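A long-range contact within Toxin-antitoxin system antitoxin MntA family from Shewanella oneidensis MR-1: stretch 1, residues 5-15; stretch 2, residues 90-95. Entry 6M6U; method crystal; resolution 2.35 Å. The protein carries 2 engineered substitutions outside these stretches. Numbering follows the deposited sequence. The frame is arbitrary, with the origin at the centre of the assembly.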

# COMPACT_ATOMS: atom_id res chain seq x y z
N ASN E 5 -12.96 -18.69 -17.16
CA ASN E 5 -12.55 -19.61 -18.22
C ASN E 5 -11.51 -20.57 -17.66
O ASN E 5 -10.32 -20.24 -17.54
CB ASN E 5 -12.00 -18.84 -19.41
CG ASN E 5 -11.90 -19.70 -20.66
OD1 ASN E 5 -11.90 -20.93 -20.59
ND2 ASN E 5 -11.82 -19.04 -21.82
N GLU E 6 -11.94 -21.79 -17.33
CA GLU E 6 -11.04 -22.79 -16.78
C GLU E 6 -10.17 -23.41 -17.86
O GLU E 6 -9.05 -23.85 -17.57
CB GLU E 6 -11.83 -23.86 -16.04
CG GLU E 6 -12.74 -23.30 -14.96
CD GLU E 6 -13.43 -24.37 -14.14
OE1 GLU E 6 -13.45 -25.55 -14.56
OE2 GLU E 6 -13.95 -24.03 -13.05
N ASN E 7 -10.66 -23.48 -19.10
CA ASN E 7 -9.86 -24.06 -20.17
C ASN E 7 -8.65 -23.19 -20.49
O ASN E 7 -7.58 -23.71 -20.82
CB ASN E 7 -10.71 -24.28 -21.42
CG ASN E 7 -11.71 -25.40 -21.24
OD1 ASN E 7 -11.42 -26.43 -20.62
ND2 ASN E 7 -12.91 -25.22 -21.79
N LYS E 8 -8.81 -21.87 -20.39
CA LYS E 8 -7.68 -20.98 -20.61
C LYS E 8 -6.64 -21.15 -19.51
O LYS E 8 -5.44 -21.14 -19.78
CB LYS E 8 -8.18 -19.53 -20.67
CG LYS E 8 -7.23 -18.57 -21.36
CD LYS E 8 -7.74 -17.12 -21.26
CE LYS E 8 -9.12 -16.97 -21.90
NZ LYS E 8 -9.54 -15.54 -21.97
N ILE E 9 -7.10 -21.30 -18.26
CA ILE E 9 -6.19 -21.56 -17.14
C ILE E 9 -5.40 -22.84 -17.39
O ILE E 9 -4.18 -22.88 -17.21
CB ILE E 9 -6.97 -21.63 -15.82
CG1 ILE E 9 -7.46 -20.24 -15.41
CG2 ILE E 9 -6.12 -22.28 -14.73
CD1 ILE E 9 -8.28 -20.22 -14.14
N ILE E 10 -6.09 -23.90 -17.79
CA ILE E 10 -5.45 -25.19 -17.97
C ILE E 10 -4.40 -25.12 -19.08
O ILE E 10 -3.26 -25.57 -18.90
CB ILE E 10 -6.50 -26.28 -18.25
CG1 ILE E 10 -7.37 -26.49 -17.02
CG2 ILE E 10 -5.83 -27.59 -18.68
CD1 ILE E 10 -8.65 -27.26 -17.28
N LYS E 11 -4.76 -24.53 -20.22
CA LYS E 11 -3.83 -24.48 -21.34
C LYS E 11 -2.58 -23.68 -20.99
O LYS E 11 -1.46 -24.13 -21.24
CB LYS E 11 -4.51 -23.90 -22.58
CG LYS E 11 -3.54 -23.68 -23.73
CD LYS E 11 -4.23 -23.32 -25.03
CE LYS E 11 -3.19 -23.12 -26.13
NZ LYS E 11 -2.21 -24.24 -26.15
N LEU E 12 -2.77 -22.50 -20.40
CA LEU E 12 -1.63 -21.64 -20.07
C LEU E 12 -0.65 -22.35 -19.14
O LEU E 12 0.57 -22.28 -19.34
CB LEU E 12 -2.12 -20.35 -19.42
CG LEU E 12 -2.65 -19.30 -20.39
CD1 LEU E 12 -3.35 -18.19 -19.62
CD2 LEU E 12 -1.51 -18.74 -21.23
N LEU E 13 -1.15 -23.03 -18.11
CA LEU E 13 -0.26 -23.70 -17.17
C LEU E 13 0.38 -24.93 -17.81
O LEU E 13 1.57 -25.18 -17.62
CB LEU E 13 -1.02 -24.08 -15.90
CG LEU E 13 -1.62 -22.92 -15.10
CD1 LEU E 13 -2.48 -23.45 -13.96
CD2 LEU E 13 -0.53 -22.00 -14.58
N ARG E 14 -0.40 -25.72 -18.56
CA ARG E 14 0.17 -26.86 -19.26
C ARG E 14 1.27 -26.43 -20.21
O ARG E 14 2.34 -27.05 -20.27
CB ARG E 14 -0.92 -27.62 -20.01
CG ARG E 14 -1.85 -28.40 -19.12
CD ARG E 14 -1.71 -29.88 -19.39
NE ARG E 14 -2.48 -30.29 -20.56
CZ ARG E 14 -2.19 -31.36 -21.30
NH1 ARG E 14 -1.15 -32.12 -20.99
NH2 ARG E 14 -2.95 -31.67 -22.34
N ASP E 15 1.04 -25.34 -20.96
CA ASP E 15 2.03 -24.85 -21.91
C ASP E 15 3.27 -24.29 -21.24
O ASP E 15 4.31 -24.20 -21.88
CB ASP E 15 1.42 -23.77 -22.81
CG ASP E 15 0.32 -24.29 -23.71
OD1 ASP E 15 0.06 -25.52 -23.70
OD2 ASP E 15 -0.28 -23.47 -24.44
N GLY E 90 -10.59 -26.96 -2.63
CA GLY E 90 -10.12 -26.80 -3.99
C GLY E 90 -10.97 -27.56 -4.98
O GLY E 90 -11.63 -28.55 -4.66
N LYS E 91 -10.95 -27.08 -6.22
CA LYS E 91 -11.57 -27.76 -7.36
C LYS E 91 -10.46 -28.18 -8.31
O LYS E 91 -9.78 -27.32 -8.88
CB LYS E 91 -12.59 -26.85 -8.05
CG LYS E 91 -13.21 -27.46 -9.30
CD LYS E 91 -14.12 -26.48 -10.03
CE LYS E 91 -14.73 -27.11 -11.27
NZ LYS E 91 -15.57 -26.14 -12.04
N GLN E 92 -10.29 -29.48 -8.49
CA GLN E 92 -9.25 -29.98 -9.38
C GLN E 92 -9.62 -29.69 -10.83
O GLN E 92 -10.68 -30.11 -11.30
CB GLN E 92 -9.04 -31.48 -9.18
CG GLN E 92 -8.12 -32.08 -10.22
CD GLN E 92 -7.74 -33.50 -9.92
OE1 GLN E 92 -8.37 -34.16 -9.08
NE2 GLN E 92 -6.71 -33.99 -10.59
N LEU E 93 -8.73 -28.98 -11.54
CA LEU E 93 -8.96 -28.66 -12.94
C LEU E 93 -8.23 -29.60 -13.90
O LEU E 93 -8.63 -29.69 -15.06
CB LEU E 93 -8.53 -27.22 -13.24
CG LEU E 93 -9.20 -26.09 -12.46
CD1 LEU E 93 -8.72 -24.74 -12.98
CD2 LEU E 93 -10.72 -26.19 -12.56
N TRP E 94 -7.19 -30.29 -13.43
CA TRP E 94 -6.39 -31.14 -14.31
C TRP E 94 -5.57 -32.09 -13.45
O TRP E 94 -5.34 -31.84 -12.26
CB TRP E 94 -5.49 -30.29 -15.22
CG TRP E 94 -4.79 -31.07 -16.28
CD1 TRP E 94 -5.27 -31.38 -17.53
CD2 TRP E 94 -3.48 -31.63 -16.20
NE1 TRP E 94 -4.34 -32.11 -18.22
CE2 TRP E 94 -3.23 -32.28 -17.43
CE3 TRP E 94 -2.50 -31.65 -15.21
CZ2 TRP E 94 -2.03 -32.94 -17.69
CZ3 TRP E 94 -1.31 -32.31 -15.47
CH2 TRP E 94 -1.09 -32.95 -16.70
N GLY E 95 -5.14 -33.18 -14.06
CA GLY E 95 -4.33 -34.18 -13.39
C GLY E 95 -5.13 -35.45 -13.09
O GLY E 95 -6.36 -35.45 -13.05

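The helix that starts at Glu 6 and runs on beyond this stretch crosses the strand around Leu 93 at an angle of 58°, with the two axes approaching to 8.9 Å. The contact is compact, burying 367 Å² in total, and joins residues at least 80 positions apart in sequence. The backbones stand closest at Ile 10 and Leu 93, whose CA atoms are 7.0 Å apart. No backbone hydrogen bond crosses between the stretches, so side chains hold them together: a salt bridge at the start of the helix, apolar packing in the middle, and an arginine over an indole further along.

The polar link is made by Glu 6 and Lys 91. The lysine side chain is fully extended, with all four chi angles in t, and carries its ammonium group to the carboxylate. Lys 91 NZ donates to Glu 6 OE2 at 2.8 Å, the main bond of the salt bridge, and more weakly to Glu 6 OE1 at 3.3 Å. Both carboxylate oxygens thus share one donor, unequally. Glu 6 OE1 also rests 3.4 Å from Leu 93 CD2, so the acid borders the apolar patch while its charge is met by the lysine.

Leu 93 is the centre of that patch and loses more area to the other stretch, 89 Å², than any other residue. Its CD1 methyl meets Ile 9 CG2 at 4.0 Å, and its CB meets Ile 10 CG1 at the same distance. Ile 10 reaches further, placing CD1 3.3 Å from the carbonyl oxygen Leu 93 O, a close contact that offers this acceptor no donor. On its other branch, Ile 10 CG2 lies 4.0 Å from Trp 94 CD1, so the branched side chain touches two successive strand residues. Ile 9, itself buried, adds a smaller share of the contact.

One helical turn beyond Ile 10, Arg 14 packs against Trp 94. Its CD lies over the face of the indole, 3.8 Å from the centroid of the five-membered ring and 30° off the ring normal, in a CH-pi contact; the nearest ring atom to Arg 14 CD is Trp 94 CE2, at 3.5 Å. Trp 94 NE1 in turn sits over one face of the guanidinium. Arg 14 NE and Trp 94 NE1 are 3.5 Å apart, but both are donors and neither satisfies the other. Arg 14 suits this exposed site because its CD and the flat guanidinium beyond it can both lie against the indole.

Several other polar groups are satisfied within their own stretches, and Lys 8 NZ is hydrogen-bonded elsewhere in the structure. Asn 5 caps the helix: its OD1 accepts from Lys 8 N at 3.2 Å and, weakly, from Asn 7 N at 3.2 Å. Away from the strand, Lys 11 NZ forms a salt bridge with Asp 15 OD2 at 2.7 Å. On the strand, Gln 92 NE2 donates to Trp 94 O at 3.0 Å, occupying that carbonyl without involving the helix.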